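Local coordinates for SusD superfamily protein (Bacteroides fragilis NCTC 9343, PDB 3NQP) that probably binds glycans at the outer membrane of a gut bacterium and, as in other SusD-family lipoproteins, hands them on for import, at residues A[22-27]-A[105-110]; A[86-91]-A[129-134]; A[97-102]-A[118-123]; A[172-177]-A[201-206]; A[234-239]-A[382-387]. All blocks are in the same frame, centred on the assembly; numbering follows the deposited sequence.

Contact 1. Residues A[22-27]-A[105-110]; sequences AQATAY and ATYLSD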
# COMPACT_ATOMS: atom_id res chain seq x y z
N ALA A 22 -25.12 17.66 11.69
CA ALA A 22 -23.79 18.09 12.12
C ALA A 22 -23.02 17.01 12.90
O ALA A 22 -21.81 16.85 12.74
CB ALA A 22 -23.88 19.43 12.98
N GLN A 23 -23.74 16.24 13.70
CA GLN A 23 -23.10 15.21 14.52
C GLN A 23 -22.66 14.01 13.67
O GLN A 23 -21.54 13.50 13.81
CB GLN A 23 -24.07 14.74 15.61
CG GLN A 23 -24.39 15.81 16.67
CD GLN A 23 -25.52 15.37 17.58
OE1 GLN A 23 -26.58 14.93 17.12
NE2 GLN A 23 -25.29 15.46 18.89
N ALA A 24 -23.52 13.58 12.76
CA ALA A 24 -23.19 12.49 11.87
C ALA A 24 -21.99 12.88 11.01
O ALA A 24 -21.07 12.10 10.84
CB ALA A 24 -24.37 12.12 11.01
N THR A 25 -22.01 14.09 10.46
CA THR A 25 -20.95 14.55 9.60
C THR A 25 -19.61 14.67 10.36
O THR A 25 -18.55 14.32 9.82
CB THR A 25 -21.34 15.87 8.98
OG1 THR A 25 -22.48 15.66 8.15
CG2 THR A 25 -20.17 16.47 8.14
N ALA A 26 -19.66 15.16 11.61
CA ALA A 26 -18.49 15.19 12.49
C ALA A 26 -17.92 13.78 12.70
O ALA A 26 -16.71 13.57 12.65
CB ALA A 26 -18.81 15.85 13.87
N TYR A 27 -18.79 12.80 12.91
CA TYR A 27 -18.33 11.47 13.15
C TYR A 27 -17.69 10.89 11.88
O TYR A 27 -16.69 10.18 11.97
CB TYR A 27 -19.49 10.62 13.67
CG TYR A 27 -19.07 9.43 14.48
CD1 TYR A 27 -18.97 9.52 15.87
CD2 TYR A 27 -18.79 8.20 13.87
CE1 TYR A 27 -18.64 8.43 16.65
CE2 TYR A 27 -18.46 7.09 14.64
CZ TYR A 27 -18.37 7.22 16.03
OH TYR A 27 -18.03 6.16 16.81
N ALA A 105 -31.94 6.79 10.68
CA ALA A 105 -31.98 8.20 11.04
C ALA A 105 -32.89 8.99 10.13
O ALA A 105 -32.88 8.79 8.91
CB ALA A 105 -30.58 8.79 10.97
N THR A 106 -33.62 9.94 10.71
CA THR A 106 -34.57 10.73 9.95
C THR A 106 -34.09 12.17 9.75
O THR A 106 -34.73 12.94 9.05
CB THR A 106 -35.95 10.73 10.63
OG1 THR A 106 -35.83 11.27 11.95
CG2 THR A 106 -36.49 9.31 10.69
N TYR A 107 -32.96 12.52 10.36
CA TYR A 107 -32.40 13.87 10.28
C TYR A 107 -31.36 14.07 9.16
O TYR A 107 -30.77 15.13 9.07
CB TYR A 107 -31.74 14.24 11.62
CG TYR A 107 -30.73 13.20 12.11
CD1 TYR A 107 -29.40 13.22 11.67
CD2 TYR A 107 -31.11 12.20 12.98
CE1 TYR A 107 -28.51 12.28 12.09
CE2 TYR A 107 -30.21 11.25 13.42
CZ TYR A 107 -28.92 11.30 12.96
OH TYR A 107 -28.05 10.35 13.40
N LEU A 108 -31.11 13.04 8.36
CA LEU A 108 -30.28 13.17 7.15
C LEU A 108 -31.18 12.97 5.93
O LEU A 108 -32.11 12.17 5.94
CB LEU A 108 -29.15 12.10 7.13
CG LEU A 108 -28.15 12.10 8.28
CD1 LEU A 108 -27.18 10.89 8.20
CD2 LEU A 108 -27.41 13.42 8.33
N SER A 109 -30.84 13.66 4.86
CA SER A 109 -31.41 13.34 3.56
C SER A 109 -31.06 11.89 3.21
O SER A 109 -30.04 11.33 3.65
CB SER A 109 -30.87 14.29 2.48
OG SER A 109 -29.48 14.10 2.28
N ASP A 110 -31.91 11.27 2.41
CA ASP A 110 -31.61 9.96 1.88
C ASP A 110 -30.24 9.93 1.19
O ASP A 110 -29.50 8.97 1.37
CB ASP A 110 -32.66 9.51 0.89
CG ASP A 110 -34.03 9.31 1.52
OD1 ASP A 110 -34.22 9.40 2.75
OD2 ASP A 110 -34.93 9.07 0.72
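Ala24 of helix 21-37 faces Leu108 in the connection between helices 89-102 and 110-135, and their CA atoms, 8.5 Å apart, are the nearest pair of the two backbones. The segment 22-27 is regular helix, with Ala26 N bonded to Ala22 O and Tyr27 N to Gln23 O, whereas 105-109 is an irregular link. Ala24 points its methyl toward this link, and a residue that small lets the helix come close without a longer side chain between. Its CB lies 4.2 Å from Leu108 CD1 and 4.3 Å from Tyr107 CE1. The methyl reaches the tyrosine at the ring edge, near the ring plane, so the ring is turned rim-on to the helix. In Leu108 the first torsion (chi1 -60°) sets CG opposite the carbonyl carbon, and CD1 is the branch that meets Ala24. Leucine suits the spot because it also packs on Val102, tying the link back to the helix it has just left. Next along the chain, Ser109 is the N-cap of helix 110-135, its OG accepting the bond from Met112 N. The arrangement is that of a helical hairpin turn covered by an earlier helix, within the all-helical, TPR-like part of the SusD fold.

Contact 2. Residues A[86-91]-A[129-134]; sequences GDLFGR and FDLYRI
Leu131, on helix 110-135, divides its two methyl branches between Leu88 and Phe89 of the segment leading into helix 89-102. Its chi1 of -70° sets CG beside the backbone N, and with chi2 extended the branches fork toward the other segment. CD2 lies 4.0 Å from Leu88 CD1, while CD1 lies 3.9 Å from Phe89 CZ. The two leucines pass alongside one another in opposite directions. Phe89 instead slants across Leu131: its CB does not aim at the helix, yet chi1 of -77° carries the long ring over, so that the far carbon CZ makes the touch. Leucine's forked end suits a position that must serve two neighbours, and phenylalanine has the length to reach from a less direct position. On the same helix, either side of Leu131 in sequence, Arg133 NH2 and Asp130 OD1 form a salt bridge of 2.8 Å, the oxygen met nearly end-on, and the guanidinium lies over Phe129, whose CE2 sits above its centre. Asp130 OD2 is also held by His42, so both carboxylate oxygens have partners. Around this pair of segments, helix 39-48 packs against Leu88, Asp130 and Ile134, while Phe129 turns to helices 163-181 and 200-216, and Pro139 and Arg141 meet the Phe89 ring.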
# COMPACT_ATOMS: atom_id res chain seq x y z
N GLY A 86 -3.07 -5.01 15.40
CA GLY A 86 -2.82 -3.75 14.73
C GLY A 86 -3.68 -2.59 15.24
O GLY A 86 -3.85 -1.60 14.55
N ASP A 87 -4.29 -2.77 16.41
CA ASP A 87 -5.15 -1.78 17.06
C ASP A 87 -6.27 -1.31 16.13
O ASP A 87 -6.65 -0.15 16.16
CB ASP A 87 -4.29 -0.59 17.54
CG ASP A 87 -4.90 0.14 18.75
OD1 ASP A 87 -5.80 -0.39 19.43
OD2 ASP A 87 -4.46 1.26 19.04
N LEU A 88 -6.76 -2.18 15.26
CA LEU A 88 -7.83 -1.78 14.37
C LEU A 88 -9.26 -1.97 14.91
O LEU A 88 -10.21 -1.41 14.32
CB LEU A 88 -7.71 -2.46 13.02
CG LEU A 88 -6.40 -2.18 12.25
CD1 LEU A 88 -6.37 -2.92 10.92
CD2 LEU A 88 -6.21 -0.70 12.05
N PHE A 89 -9.45 -2.74 15.97
CA PHE A 89 -10.83 -3.02 16.40
C PHE A 89 -11.52 -1.80 17.01
O PHE A 89 -12.76 -1.68 16.92
CB PHE A 89 -10.94 -4.26 17.31
CG PHE A 89 -10.86 -5.55 16.55
CD1 PHE A 89 -11.91 -5.94 15.72
CD2 PHE A 89 -9.74 -6.33 16.61
CE1 PHE A 89 -11.84 -7.10 15.00
CE2 PHE A 89 -9.65 -7.47 15.87
CZ PHE A 89 -10.71 -7.88 15.08
N GLY A 90 -10.76 -0.87 17.60
CA GLY A 90 -11.39 0.36 18.10
C GLY A 90 -12.03 1.13 16.94
O GLY A 90 -13.20 1.58 17.01
N ARG A 91 -11.28 1.24 15.84
CA ARG A 91 -11.78 1.89 14.61
C ARG A 91 -13.01 1.20 14.05
O ARG A 91 -13.99 1.87 13.69
CB ARG A 91 -10.68 1.90 13.56
CG ARG A 91 -9.64 2.96 13.81
CD ARG A 91 -8.34 2.55 13.19
NE ARG A 91 -7.37 3.62 13.29
CZ ARG A 91 -6.39 3.67 14.19
NH1 ARG A 91 -6.21 2.72 15.11
NH2 ARG A 91 -5.59 4.71 14.15
N PHE A 129 -10.14 -6.49 5.48
CA PHE A 129 -9.33 -7.09 4.42
C PHE A 129 -7.83 -7.03 4.79
O PHE A 129 -7.09 -7.98 4.51
CB PHE A 129 -9.62 -6.42 3.07
CG PHE A 129 -8.86 -7.01 1.89
CD1 PHE A 129 -8.82 -8.37 1.65
CD2 PHE A 129 -8.20 -6.16 0.99
CE1 PHE A 129 -8.14 -8.88 0.55
CE2 PHE A 129 -7.53 -6.65 -0.10
CZ PHE A 129 -7.50 -8.04 -0.33
N ASP A 130 -7.39 -5.94 5.42
CA ASP A 130 -6.04 -5.92 6.02
C ASP A 130 -5.95 -7.04 7.09
O ASP A 130 -4.97 -7.83 7.10
CB ASP A 130 -5.69 -4.58 6.62
CG ASP A 130 -5.04 -3.60 5.59
OD1 ASP A 130 -4.96 -3.92 4.39
OD2 ASP A 130 -4.63 -2.51 6.02
N LEU A 131 -6.93 -7.13 7.98
CA LEU A 131 -6.89 -8.14 9.04
C LEU A 131 -6.86 -9.55 8.43
O LEU A 131 -6.11 -10.42 8.88
CB LEU A 131 -8.05 -7.98 10.03
CG LEU A 131 -7.95 -6.74 10.95
CD1 LEU A 131 -9.21 -6.62 11.73
CD2 LEU A 131 -6.76 -6.75 11.90
N TYR A 132 -7.63 -9.78 7.37
CA TYR A 132 -7.63 -11.11 6.70
C TYR A 132 -6.29 -11.44 6.06
O TYR A 132 -5.80 -12.55 6.15
CB TYR A 132 -8.74 -11.16 5.65
CG TYR A 132 -8.82 -12.35 4.74
CD1 TYR A 132 -8.03 -12.43 3.62
CD2 TYR A 132 -9.70 -13.42 5.02
CE1 TYR A 132 -8.09 -13.49 2.76
CE2 TYR A 132 -9.81 -14.51 4.14
CZ TYR A 132 -9.00 -14.53 3.00
OH TYR A 132 -9.07 -15.57 2.10
N ARG A 133 -5.68 -10.47 5.37
CA ARG A 133 -4.39 -10.72 4.73
C ARG A 133 -3.23 -10.89 5.71
O ARG A 133 -2.26 -11.59 5.44
CB ARG A 133 -4.08 -9.61 3.73
CG ARG A 133 -5.06 -9.64 2.56
CD ARG A 133 -4.67 -8.62 1.49
NE ARG A 133 -4.87 -7.27 1.96
CZ ARG A 133 -4.62 -6.19 1.25
NH1 ARG A 133 -4.20 -6.29 -0.01
NH2 ARG A 133 -4.85 -5.01 1.78
N ILE A 134 -3.32 -10.22 6.85
CA ILE A 134 -2.28 -10.29 7.87
C ILE A 134 -2.48 -11.52 8.76
O ILE A 134 -1.55 -12.22 9.00
CB ILE A 134 -2.27 -9.01 8.73
CG1 ILE A 134 -1.86 -7.81 7.89
CG2 ILE A 134 -1.37 -9.15 10.03
CD1 ILE A 134 -0.39 -7.81 7.48

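Contact 3. Residues A[97-102]-A[118-123]; sequences LFIARV and GEVYGL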
# COMPACT_ATOMS: atom_id res chain seq x y z
N LEU A 97 -20.87 1.39 15.26
CA LEU A 97 -21.72 2.33 15.96
C LEU A 97 -22.36 3.30 14.97
O LEU A 97 -23.53 3.60 15.06
CB LEU A 97 -20.90 3.10 17.00
CG LEU A 97 -21.65 4.03 17.96
CD1 LEU A 97 -22.72 3.22 18.72
CD2 LEU A 97 -20.69 4.70 18.95
N PHE A 98 -21.59 3.81 14.02
CA PHE A 98 -22.17 4.70 13.03
C PHE A 98 -23.30 4.02 12.26
O PHE A 98 -24.36 4.63 12.02
CB PHE A 98 -21.13 5.21 12.06
CG PHE A 98 -21.65 6.28 11.12
CD1 PHE A 98 -21.52 7.63 11.43
CD2 PHE A 98 -22.22 5.94 9.91
CE1 PHE A 98 -21.97 8.61 10.54
CE2 PHE A 98 -22.68 6.92 9.03
CZ PHE A 98 -22.57 8.26 9.37
N ILE A 99 -23.09 2.77 11.87
CA ILE A 99 -24.07 2.06 11.08
C ILE A 99 -25.35 1.85 11.89
O ILE A 99 -26.45 2.18 11.42
CB ILE A 99 -23.55 0.70 10.57
CG1 ILE A 99 -22.46 0.92 9.50
CG2 ILE A 99 -24.67 -0.13 10.04
CD1 ILE A 99 -21.76 -0.40 9.06
N ALA A 100 -25.19 1.35 13.11
CA ALA A 100 -26.32 1.19 14.05
C ALA A 100 -27.10 2.52 14.23
O ALA A 100 -28.31 2.55 14.14
CB ALA A 100 -25.79 0.67 15.43
N ARG A 101 -26.41 3.63 14.44
CA ARG A 101 -27.13 4.89 14.67
C ARG A 101 -27.78 5.54 13.47
O ARG A 101 -28.80 6.23 13.60
CB ARG A 101 -26.22 5.92 15.31
CG ARG A 101 -25.85 5.59 16.75
CD ARG A 101 -25.31 6.85 17.44
NE ARG A 101 -24.28 6.58 18.43
CZ ARG A 101 -23.88 7.46 19.36
NH1 ARG A 101 -24.43 8.67 19.45
NH2 ARG A 101 -22.92 7.10 20.22
N VAL A 102 -27.18 5.36 12.30
CA VAL A 102 -27.55 6.13 11.13
C VAL A 102 -28.51 5.37 10.19
O VAL A 102 -29.26 6.00 9.46
CB VAL A 102 -26.28 6.64 10.40
CG1 VAL A 102 -26.62 7.14 9.00
CG2 VAL A 102 -25.60 7.71 11.21
N GLY A 118 -22.48 4.14 2.44
CA GLY A 118 -21.57 3.59 1.45
C GLY A 118 -20.14 3.70 1.93
O GLY A 118 -19.34 2.77 1.79
N GLU A 119 -19.81 4.83 2.54
CA GLU A 119 -18.42 5.06 2.95
C GLU A 119 -18.10 4.09 4.09
O GLU A 119 -17.04 3.45 4.08
CB GLU A 119 -18.18 6.50 3.40
CG GLU A 119 -18.21 7.50 2.26
CD GLU A 119 -17.85 8.91 2.68
OE1 GLU A 119 -18.43 9.38 3.66
OE2 GLU A 119 -17.00 9.58 2.02
N VAL A 120 -19.02 3.96 5.05
CA VAL A 120 -18.70 3.28 6.29
C VAL A 120 -18.68 1.76 6.08
O VAL A 120 -17.83 1.09 6.62
CB VAL A 120 -19.62 3.72 7.45
CG1 VAL A 120 -19.45 2.83 8.63
CG2 VAL A 120 -19.30 5.21 7.80
N TYR A 121 -19.57 1.22 5.24
CA TYR A 121 -19.47 -0.21 4.87
C TYR A 121 -18.24 -0.50 4.05
O TYR A 121 -17.60 -1.54 4.24
CB TYR A 121 -20.70 -0.65 4.12
CG TYR A 121 -21.90 -0.96 4.97
CD1 TYR A 121 -22.06 -2.23 5.55
CD2 TYR A 121 -22.92 -0.03 5.17
CE1 TYR A 121 -23.18 -2.56 6.30
CE2 TYR A 121 -24.04 -0.36 5.96
CZ TYR A 121 -24.16 -1.63 6.49
OH TYR A 121 -25.25 -1.99 7.22
N GLY A 122 -17.87 0.41 3.15
CA GLY A 122 -16.62 0.29 2.42
C GLY A 122 -15.40 0.21 3.33
O GLY A 122 -14.47 -0.57 3.10
N LEU A 123 -15.36 1.08 4.32
CA LEU A 123 -14.24 1.16 5.23
C LEU A 123 -14.20 -0.02 6.17
O LEU A 123 -13.11 -0.46 6.58
CB LEU A 123 -14.29 2.47 6.03
CG LEU A 123 -13.93 3.73 5.24
CD1 LEU A 123 -14.11 4.99 6.16
CD2 LEU A 123 -12.52 3.70 4.63
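An antiparallel helical hairpin, of the kind repeated in TPR-like folds, is formed by helices 89-102 and 110-135; their short segments here run at 149° to each other with axes 10.2 Å apart. Ile99 is the central residue of this contact, meeting both Val120 and Tyr121. Its CD1 lies over the face of the Tyr121 ring, 3.7 Å from the centroid and 9° from the ring normal, a CH-pi contact. The branched side chain meets more than one partner: CG1 packs 3.7 Å from Val120 CG1, and CG2 comes within 3.4 Å of Tyr121 OH. Val120's other methyl, CG2, is 3.7 Å from Phe98 CD2, so the valine is shared between two successive residues of the facing helix. A compact beta-branched residue suits that place, whereas the broad ring of Tyr121 offers Ile99 a flat surface. With CG anti to N (chi1 -173°) the Phe98 ring reaches Val120 CG2, while Val102 CG2 lies over one face. Tyr27 and Ile28 of helix 21-37 pack on Phe98 and Val120, and helix 163-181 meets Tyr121 through Asp173, Lys176 and Ser177.

Contact 4. Residues A[172-177]-A[201-206]; sequences SDLNKS and AATECL
Ser177 OG is gripped by two groups: it receives the hydrogen bond of Thr203 OG1, at 2.7 Å, and is hydrogen-bonded to the carbonyl oxygen of Gly118 on helix 110-135. The serine hydroxyl stands anti to its backbone N (chi1 179°), which sends it across to helix 200-216. Thr203 holds OG1 beside its own backbone N (chi1 -71°), with CG2 anti to that N, so that hydroxyl and methyl both face helix 163-181, the methyl 3.6 Å from Ser177 OG and 3.9 Å from Leu174 O. Threonine therefore supplies a donor and an apolar methyl surface at once. The nearest CA atoms are those of Leu174 and Thr203, 6.7 Å apart, and the small serine probably helps the helices approach. About one helical turn along, the contact becomes purely apolar. Leu174 CD2 meets Leu206 CD2 at 3.6 Å, the two side chains crossing at about a right angle. The helix segments are roughly antiparallel, at 152°, with axes 10.1 Å apart. Trp198 NE1 adds a further hydrogen bond to Thr203 OG1, while Phe129 packs on Leu206. All four touching residues are buried, so the polar atoms here would be costly to leave without partners; the chain from Trp198 through Thr203 and Ser177 to Gly118 satisfies both hydroxyls and probably fixes their rotation, linking three helices by directional bonds beside the leucine contact.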
# COMPACT_ATOMS: atom_id res chain seq x y z
N SER A 172 -19.86 -9.18 1.87
CA SER A 172 -21.18 -8.63 2.19
C SER A 172 -21.11 -7.12 2.34
O SER A 172 -21.92 -6.38 1.77
CB SER A 172 -21.71 -9.27 3.46
OG SER A 172 -22.92 -8.68 3.80
N ASP A 173 -20.08 -6.65 3.05
CA ASP A 173 -19.87 -5.20 3.24
C ASP A 173 -19.56 -4.46 1.97
O ASP A 173 -20.01 -3.33 1.80
CB ASP A 173 -18.81 -4.91 4.33
CG ASP A 173 -19.34 -5.16 5.74
OD1 ASP A 173 -20.58 -5.25 5.90
OD2 ASP A 173 -18.51 -5.28 6.68
N LEU A 174 -18.80 -5.07 1.07
CA LEU A 174 -18.51 -4.39 -0.18
C LEU A 174 -19.80 -4.24 -1.01
O LEU A 174 -20.05 -3.19 -1.60
CB LEU A 174 -17.47 -5.15 -0.98
CG LEU A 174 -16.05 -5.11 -0.39
CD1 LEU A 174 -15.12 -6.18 -1.04
CD2 LEU A 174 -15.44 -3.71 -0.52
N ASN A 175 -20.59 -5.29 -1.06
CA ASN A 175 -21.88 -5.22 -1.78
C ASN A 175 -22.83 -4.20 -1.18
O ASN A 175 -23.49 -3.51 -1.91
CB ASN A 175 -22.58 -6.59 -1.85
CG ASN A 175 -21.92 -7.56 -2.84
OD1 ASN A 175 -21.17 -7.17 -3.75
ND2 ASN A 175 -22.22 -8.84 -2.67
N LYS A 176 -22.90 -4.12 0.14
CA LYS A 176 -23.76 -3.14 0.79
C LYS A 176 -23.24 -1.72 0.48
O LYS A 176 -24.03 -0.83 0.21
CB LYS A 176 -23.80 -3.38 2.28
CG LYS A 176 -25.08 -2.92 2.96
CD LYS A 176 -26.30 -3.73 2.62
CE LYS A 176 -27.46 -3.42 3.61
NZ LYS A 176 -28.77 -3.21 2.93
N SER A 177 -21.92 -1.53 0.50
CA SER A 177 -21.28 -0.25 0.11
C SER A 177 -21.78 0.15 -1.28
O SER A 177 -22.24 1.27 -1.44
CB SER A 177 -19.75 -0.27 0.19
OG SER A 177 -19.13 1.00 -0.22
N ALA A 201 -15.93 4.82 -6.34
CA ALA A 201 -14.73 4.34 -7.02
C ALA A 201 -13.78 3.57 -6.09
O ALA A 201 -13.18 2.60 -6.46
CB ALA A 201 -14.02 5.49 -7.64
N ALA A 202 -13.62 4.07 -4.88
CA ALA A 202 -12.74 3.46 -3.93
C ALA A 202 -13.24 2.07 -3.56
O ALA A 202 -12.42 1.11 -3.46
CB ALA A 202 -12.60 4.35 -2.67
N THR A 203 -14.56 1.94 -3.36
CA THR A 203 -15.15 0.64 -3.12
C THR A 203 -14.93 -0.31 -4.32
O THR A 203 -14.63 -1.52 -4.14
CB THR A 203 -16.64 0.72 -2.78
OG1 THR A 203 -16.77 1.27 -1.47
CG2 THR A 203 -17.32 -0.73 -2.80
N GLU A 204 -15.06 0.22 -5.52
CA GLU A 204 -14.82 -0.61 -6.72
C GLU A 204 -13.33 -1.06 -6.80
O GLU A 204 -13.06 -2.19 -7.18
CB GLU A 204 -15.24 0.11 -7.99
CG GLU A 204 -16.74 0.26 -8.12
CD GLU A 204 -17.22 0.21 -9.53
OE1 GLU A 204 -17.52 -0.91 -9.98
OE2 GLU A 204 -17.27 1.26 -10.18
N CYS A 205 -12.39 -0.18 -6.45
CA CYS A 205 -10.98 -0.55 -6.37
C CYS A 205 -10.75 -1.68 -5.36
O CYS A 205 -10.09 -2.67 -5.64
CB CYS A 205 -10.11 0.63 -5.95
SG CYS A 205 -9.87 1.81 -7.32
N LEU A 206 -11.26 -1.48 -4.16
CA LEU A 206 -11.22 -2.49 -3.14
C LEU A 206 -11.84 -3.78 -3.63
O LEU A 206 -11.30 -4.86 -3.34
CB LEU A 206 -11.88 -2.00 -1.84
CG LEU A 206 -11.78 -2.88 -0.61
CD1 LEU A 206 -10.33 -3.29 -0.31
CD2 LEU A 206 -12.37 -2.12 0.58

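Contact 5. Residues A[234-239]-A[382-387]; sequences THLESV and LPWVYL
Val385 meets Leu236 and Val239, one turn apart on the facing helix, with a different methyl for each. Its CG1 packs 3.4 Å from Leu236 O and 4.0 Å from Leu236 CB, while CG2 lies 3.8 Å from Val239 CG1. The valine's chi1 of 176° places CG1 opposite its backbone N and CG2 opposite the carbonyl carbon, which spreads the pair over both partners. Valine's short fork suits this closest point, where the CA atoms of Leu236 and Val385 stand 6.2 Å apart. Leu236 is longer and reaches farther: its CD2 comes 3.6 Å from Trp384 CZ3, and the two side chains cross at about a right angle. The segments run roughly antiparallel, at 144°, with axes 9.9 Å apart. In the next shell, Tyr380 meets the Trp384 ring, whose NE1 has a weak hydrogen bond to Gln451, and Leu389 and Ile392 pack on Leu236. Glu204 of helix 200-216 is hydrogen-bonded to His235 and Ser238, and its helix touches Val239. Between the side chains the contact is apolar, with one methyl also resting on the Leu236 carbonyl oxygen, so cohesion comes from shape and burial; orientation is probably supplied by the polar bonds of helix 228-241 to Glu204 and by the Trp384 surroundings.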
# COMPACT_ATOMS: atom_id res chain seq x y z
N THR A 234 -14.65 -6.62 -13.82
CA THR A 234 -15.72 -5.70 -14.07
C THR A 234 -15.53 -4.43 -13.24
O THR A 234 -15.77 -3.33 -13.72
CB THR A 234 -17.09 -6.40 -13.76
OG1 THR A 234 -17.28 -7.44 -14.74
CG2 THR A 234 -18.28 -5.41 -13.83
N HIS A 235 -15.16 -4.57 -11.97
CA HIS A 235 -15.07 -3.41 -11.10
C HIS A 235 -13.87 -2.56 -11.46
O HIS A 235 -13.97 -1.33 -11.48
CB HIS A 235 -15.13 -3.83 -9.61
CG HIS A 235 -16.51 -4.24 -9.19
ND1 HIS A 235 -17.52 -3.32 -9.06
CD2 HIS A 235 -17.07 -5.46 -8.99
CE1 HIS A 235 -18.65 -3.96 -8.76
NE2 HIS A 235 -18.41 -5.26 -8.72
N LEU A 236 -12.76 -3.19 -11.81
CA LEU A 236 -11.58 -2.39 -12.19
C LEU A 236 -11.81 -1.66 -13.51
O LEU A 236 -11.36 -0.52 -13.68
CB LEU A 236 -10.32 -3.28 -12.25
CG LEU A 236 -9.93 -3.81 -10.86
CD1 LEU A 236 -9.15 -5.09 -10.98
CD2 LEU A 236 -9.15 -2.73 -10.04
N GLU A 237 -12.48 -2.31 -14.47
CA GLU A 237 -12.77 -1.65 -15.75
C GLU A 237 -13.75 -0.53 -15.53
O GLU A 237 -13.71 0.46 -16.23
CB GLU A 237 -13.32 -2.63 -16.83
CG GLU A 237 -12.21 -3.56 -17.28
CD GLU A 237 -12.54 -4.48 -18.41
OE1 GLU A 237 -13.72 -4.84 -18.55
OE2 GLU A 237 -11.58 -4.87 -19.10
N SER A 238 -14.64 -0.69 -14.57
CA SER A 238 -15.57 0.41 -14.22
C SER A 238 -14.82 1.63 -13.72
O SER A 238 -15.12 2.79 -14.10
CB SER A 238 -16.56 -0.06 -13.14
OG SER A 238 -17.49 0.97 -12.81
N VAL A 239 -13.82 1.38 -12.87
CA VAL A 239 -12.95 2.44 -12.41
C VAL A 239 -12.27 3.13 -13.58
O VAL A 239 -12.24 4.37 -13.61
CB VAL A 239 -11.93 1.96 -11.35
CG1 VAL A 239 -10.93 3.10 -11.00
CG2 VAL A 239 -12.67 1.44 -10.06
N LEU A 382 -4.51 5.41 -10.65
CA LEU A 382 -4.87 4.71 -11.88
C LEU A 382 -3.86 3.63 -12.34
O LEU A 382 -4.30 2.58 -12.77
CB LEU A 382 -5.15 5.73 -13.01
CG LEU A 382 -6.05 5.29 -14.15
CD1 LEU A 382 -7.47 4.95 -13.54
CD2 LEU A 382 -6.09 6.43 -15.23
N PRO A 383 -2.52 3.87 -12.28
CA PRO A 383 -1.63 2.78 -12.71
C PRO A 383 -1.76 1.48 -11.89
O PRO A 383 -1.45 0.38 -12.40
CB PRO A 383 -0.20 3.37 -12.56
CG PRO A 383 -0.40 4.87 -12.69
CD PRO A 383 -1.76 5.08 -11.97
N TRP A 384 -2.21 1.58 -10.65
CA TRP A 384 -2.55 0.37 -9.86
C TRP A 384 -3.68 -0.39 -10.56
O TRP A 384 -3.67 -1.62 -10.62
CB TRP A 384 -2.89 0.72 -8.40
CG TRP A 384 -3.31 -0.47 -7.56
CD1 TRP A 384 -2.52 -1.26 -6.80
CD2 TRP A 384 -4.63 -0.95 -7.41
NE1 TRP A 384 -3.25 -2.24 -6.19
CE2 TRP A 384 -4.56 -2.08 -6.57
CE3 TRP A 384 -5.87 -0.57 -7.94
CZ2 TRP A 384 -5.69 -2.83 -6.23
CZ3 TRP A 384 -6.98 -1.27 -7.58
CH2 TRP A 384 -6.89 -2.39 -6.74
N VAL A 385 -4.65 0.34 -11.10
CA VAL A 385 -5.81 -0.30 -11.74
C VAL A 385 -5.29 -1.04 -12.99
O VAL A 385 -5.58 -2.23 -13.20
CB VAL A 385 -6.99 0.69 -12.04
CG1 VAL A 385 -8.08 -0.04 -12.78
CG2 VAL A 385 -7.54 1.38 -10.71
N TYR A 386 -4.46 -0.35 -13.75
CA TYR A 386 -3.84 -0.98 -14.89
C TYR A 386 -3.02 -2.25 -14.58
O TYR A 386 -3.16 -3.24 -15.29
CB TYR A 386 -2.89 -0.00 -15.62
CG TYR A 386 -3.48 1.24 -16.25
CD1 TYR A 386 -4.75 1.26 -16.82
CD2 TYR A 386 -2.66 2.37 -16.43
CE1 TYR A 386 -5.24 2.41 -17.44
CE2 TYR A 386 -3.15 3.51 -17.03
CZ TYR A 386 -4.42 3.51 -17.56
OH TYR A 386 -4.87 4.64 -18.16
N LEU A 387 -2.14 -2.22 -13.57
CA LEU A 387 -1.29 -3.39 -13.31
C LEU A 387 -2.08 -4.53 -12.66
O LEU A 387 -1.74 -5.70 -12.81
CB LEU A 387 -0.03 -2.99 -12.52
CG LEU A 387 0.91 -2.09 -13.39
CD1 LEU A 387 1.98 -1.53 -12.50
CD2 LEU A 387 1.49 -2.84 -14.59

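Overall arrangement
Contacts 1 to 4 lie in the first part of the chain, and contact 5 ties helix 228-241 to helix 382-396, its segments 143 residues apart. Contacts 2 and 3 both join helices 89-102 and 110-135, with centres about 17 Å apart, and contact 3 falls between the segments of contact 2 in sequence. Contact 1 touches contact 3, at about 11 Å between centres, through Tyr27 and Phe98. From contact 3 the packing passes to contact 4, about 13 Å away, and on to contact 5, about 14 Å farther, where Glu204 binds His235 and Ser238. Contacts 1, 3, 4 and 5 thus form a continuous run of touching elements, the last step joining helix 228-241 to the distant helix 382-396 in the SusD family region.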